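Local coordinates for protein glycosyl hydrolase family 26 (Bacteroides ovatus, PDB 4ZXO) that is a beta-mannanase that probably cleaves the internal mannosidic bonds of galactomannan in this gut bacterium's breakdown of the polysaccharide, at residues 248-251 against 252-256. Sequence-based numbering, arbitrary orientation.
Sequences LNKM and LTILT
Leu248 meets Leu252 one helical turn further on, its CD1 lying 3.8 Å from Leu252 CG as the two branched ends pass at a slant. The Leu248 chain turns its CG away from the backbone N (chi1 -172°), which brings CG and CD1 across Leu252, while Leu248 O takes the N-H of Leu252 at 2.8 Å in a nearly straight bond. Exchanging Leu252 for an alanine would probably strip Leu248 CD1 of this contact within the helix and open a gap beside Thr234 of strand 231-235. At Asn249 the backbone oxygen is gripped twice by one residue: Thr253 N arrives at 2.9 Å and Thr253 OG1 at 2.8 Å, from opposite faces of the carbonyl plane. Such a threonine hydroxyl, folded back on the preceding turn, recurs at Thr256, whose OG1 and N both reach Leu252 O. Asn249 OD1 bonds Tyr293 OH, which also bonds Thr253 OG1, while ND2 bonds Ile245 O. Lys250 gives its carbonyl oxygen to Ile254 N at 3.0 Å, and its aliphatic stem runs beside the isoleucine, CG being 4.2 Å from Ile254 CD1; the chain, bent at chi3 (83°), ends in NZ, which hydrogen-bonds Gln247 OE1 and forms a salt bridge with Asp214. Met251 is folded at both chi2 and chi3, and its SD sits 4.0 Å from Ile254 CD1; the methionine and isoleucine both pack on Tyr219 of helix 216-219. Its carbonyl accepts from Leu255 N, continuing the i to i+4 hydrogen bonds of the alpha helix. These contacts lie along two turns of the amphipathic helix 241-262, with the leucines and Met251 toward the strands and Asn249, Lys250 and Thr253 on the more exposed side, in the beta-alpha-beta crossover between parallel strands 231-235 and 266-271 of the family 26 TIM barrel.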
ATOM      1  N   LEU A 248      12.672   9.158   8.318  1.00 10.41           N
ATOM      2  CA  LEU A 248      11.722   8.103   8.698  1.00 10.33           C
ATOM      3  C   LEU A 248      11.280   8.286  10.152  1.00 10.17           C
ATOM      4  O   LEU A 248      10.093   8.158  10.461  1.00 10.86           O
ATOM      5  CB  LEU A 248      12.331   6.709   8.484  1.00 10.10           C
ATOM      6  CG  LEU A 248      11.339   5.562   8.683  1.00 10.44           C
ATOM      7  CD1 LEU A 248      10.043   5.696   7.775  1.00 10.59           C
ATOM      8  CD2 LEU A 248      12.065   4.225   8.545  1.00 12.32           C
ATOM      9  N   ASN A 249      12.222   8.530  11.070  1.00 10.17           N
ATOM     10  CA  ASN A 249      11.774   8.847  12.412  1.00 10.30           C
ATOM     11  C   ASN A 249      10.801  10.023  12.433  1.00 10.55           C
ATOM     12  O   ASN A 249       9.813   9.989  13.165  1.00 10.89           O
ATOM     13  CB  ASN A 249      12.953   9.166  13.333  1.00 10.77           C
ATOM     14  CG  ASN A 249      13.570   7.907  13.938  1.00 12.61           C
ATOM     15  OD1 ASN A 249      12.926   7.180  14.714  1.00 13.89           O
ATOM     16  ND2 ASN A 249      14.789   7.623  13.558  1.00 14.35           N
ATOM     17  N   LYS A 250      11.102  11.087  11.689  1.00 10.48           N
ATOM     18  CA  LYS A 250      10.219  12.226  11.638  1.00 10.73           C
ATOM     19  C   LYS A 250       8.817  11.808  11.155  1.00 11.30           C
ATOM     20  O   LYS A 250       7.806  12.173  11.781  1.00 11.98           O
ATOM     21  CB  LYS A 250      10.780  13.287  10.701  1.00 10.82           C
ATOM     22  CG  LYS A 250       9.923  14.510  10.629  1.00 11.32           C
ATOM     23  CD  LYS A 250      10.299  15.338   9.374  1.00 10.43           C
ATOM     24  CE  LYS A 250       9.593  14.775   8.148  1.00 10.43           C
ATOM     25  NZ  LYS A 250       9.975  15.504   6.900  1.00 10.17           N
ATOM     26  N   MET A 251       8.739  11.063  10.043  1.00 10.76           N
ATOM     27  CA  MET A 251       7.405  10.711   9.557  1.00 10.25           C
ATOM     28  C   MET A 251       6.682   9.730  10.461  1.00 10.87           C
ATOM     29  O   MET A 251       5.467   9.853  10.622  1.00 11.70           O
ATOM     30  CB  MET A 251       7.482  10.086   8.149  1.00  9.81           C
ATOM     31  CG  MET A 251       7.870  11.070   7.064  1.00 10.66           C
ATOM     32  SD  MET A 251       7.016  12.688   7.085  1.00 10.76           S
ATOM     33  CE  MET A 251       5.306  12.140   6.920  1.00  9.46           C
ATOM     34  N   LEU A 252       7.383   8.742  11.034  1.00 10.19           N
ATOM     35  CA  LEU A 252       6.657   7.827  11.901  1.00 10.56           C
ATOM     36  C   LEU A 252       6.218   8.508  13.207  1.00 10.50           C
ATOM     37  O   LEU A 252       5.180   8.123  13.750  1.00 10.84           O
ATOM     38  CB  LEU A 252       7.520   6.595  12.201  1.00 10.08           C
ATOM     39  CG  LEU A 252       7.874   5.844  10.903  1.00 10.47           C
ATOM     40  CD1 LEU A 252       8.612   4.521  11.262  1.00 10.20           C
ATOM     41  CD2 LEU A 252       6.629   5.598  10.022  1.00 10.89           C
ATOM     42  N   THR A 253       6.975   9.507  13.689  1.00 10.46           N
ATOM     43  CA  THR A 253       6.537  10.319  14.827  1.00 12.57           C
ATOM     44  C   THR A 253       5.244  11.070  14.450  1.00 12.30           C
ATOM     45  O   THR A 253       4.266  11.143  15.221  1.00 12.94           O
ATOM     46  CB  THR A 253       7.673  11.283  15.229  1.00 14.24           C
ATOM     47  OG1 THR A 253       8.739  10.465  15.751  1.00 14.38           O
ATOM     48  CG2 THR A 253       7.233  12.281  16.337  1.00 15.20           C
ATOM     49  N   ILE A 254       5.242  11.662  13.261  1.00 12.34           N
ATOM     50  CA  ILE A 254       4.040  12.340  12.762  1.00 12.43           C
ATOM     51  C   ILE A 254       2.859  11.378  12.661  1.00 12.08           C
ATOM     52  O   ILE A 254       1.771  11.686  13.155  1.00 12.98           O
ATOM     53  CB  ILE A 254       4.314  12.985  11.404  1.00 13.66           C
ATOM     54  CG1 ILE A 254       5.148  14.248  11.606  1.00 13.17           C
ATOM     55  CG2 ILE A 254       2.986  13.314  10.639  1.00 14.51           C
ATOM     56  CD1 ILE A 254       5.765  14.767  10.313  1.00 13.26           C
ATOM     57  N   LEU A 255       3.080  10.196  12.091  1.00 11.36           N
ATOM     58  CA  LEU A 255       2.024   9.193  11.978  1.00 11.28           C
ATOM     59  C   LEU A 255       1.491   8.777  13.333  1.00 11.62           C
ATOM     60  O   LEU A 255       0.267   8.696  13.520  1.00 11.55           O
ATOM     61  CB  LEU A 255       2.494   7.905  11.268  1.00 10.67           C
ATOM     62  CG  LEU A 255       2.722   7.964   9.783  1.00 12.35           C
ATOM     63  CD1 LEU A 255       2.905   6.585   9.232  1.00 10.03           C
ATOM     64  CD2 LEU A 255       1.594   8.657   9.072  1.00 14.73           C
ATOM     65  N   THR A 256       2.392   8.509  14.274  1.00 12.20           N
ATOM     66  CA  THR A 256       1.964   8.076  15.602  1.00 11.77           C
ATOM     67  C   THR A 256       1.108   9.177  16.265  1.00 13.79           C
ATOM     68  O   THR A 256       0.022   8.888  16.822  1.00 15.20           O
ATOM     69  CB  THR A 256       3.193   7.706  16.454  1.00 11.77           C
ATOM     70  OG1 THR A 256       3.946   6.685  15.755  1.00 12.26           O
ATOM     71  CG2 THR A 256       2.815   7.166  17.813  1.00 12.47           C
TER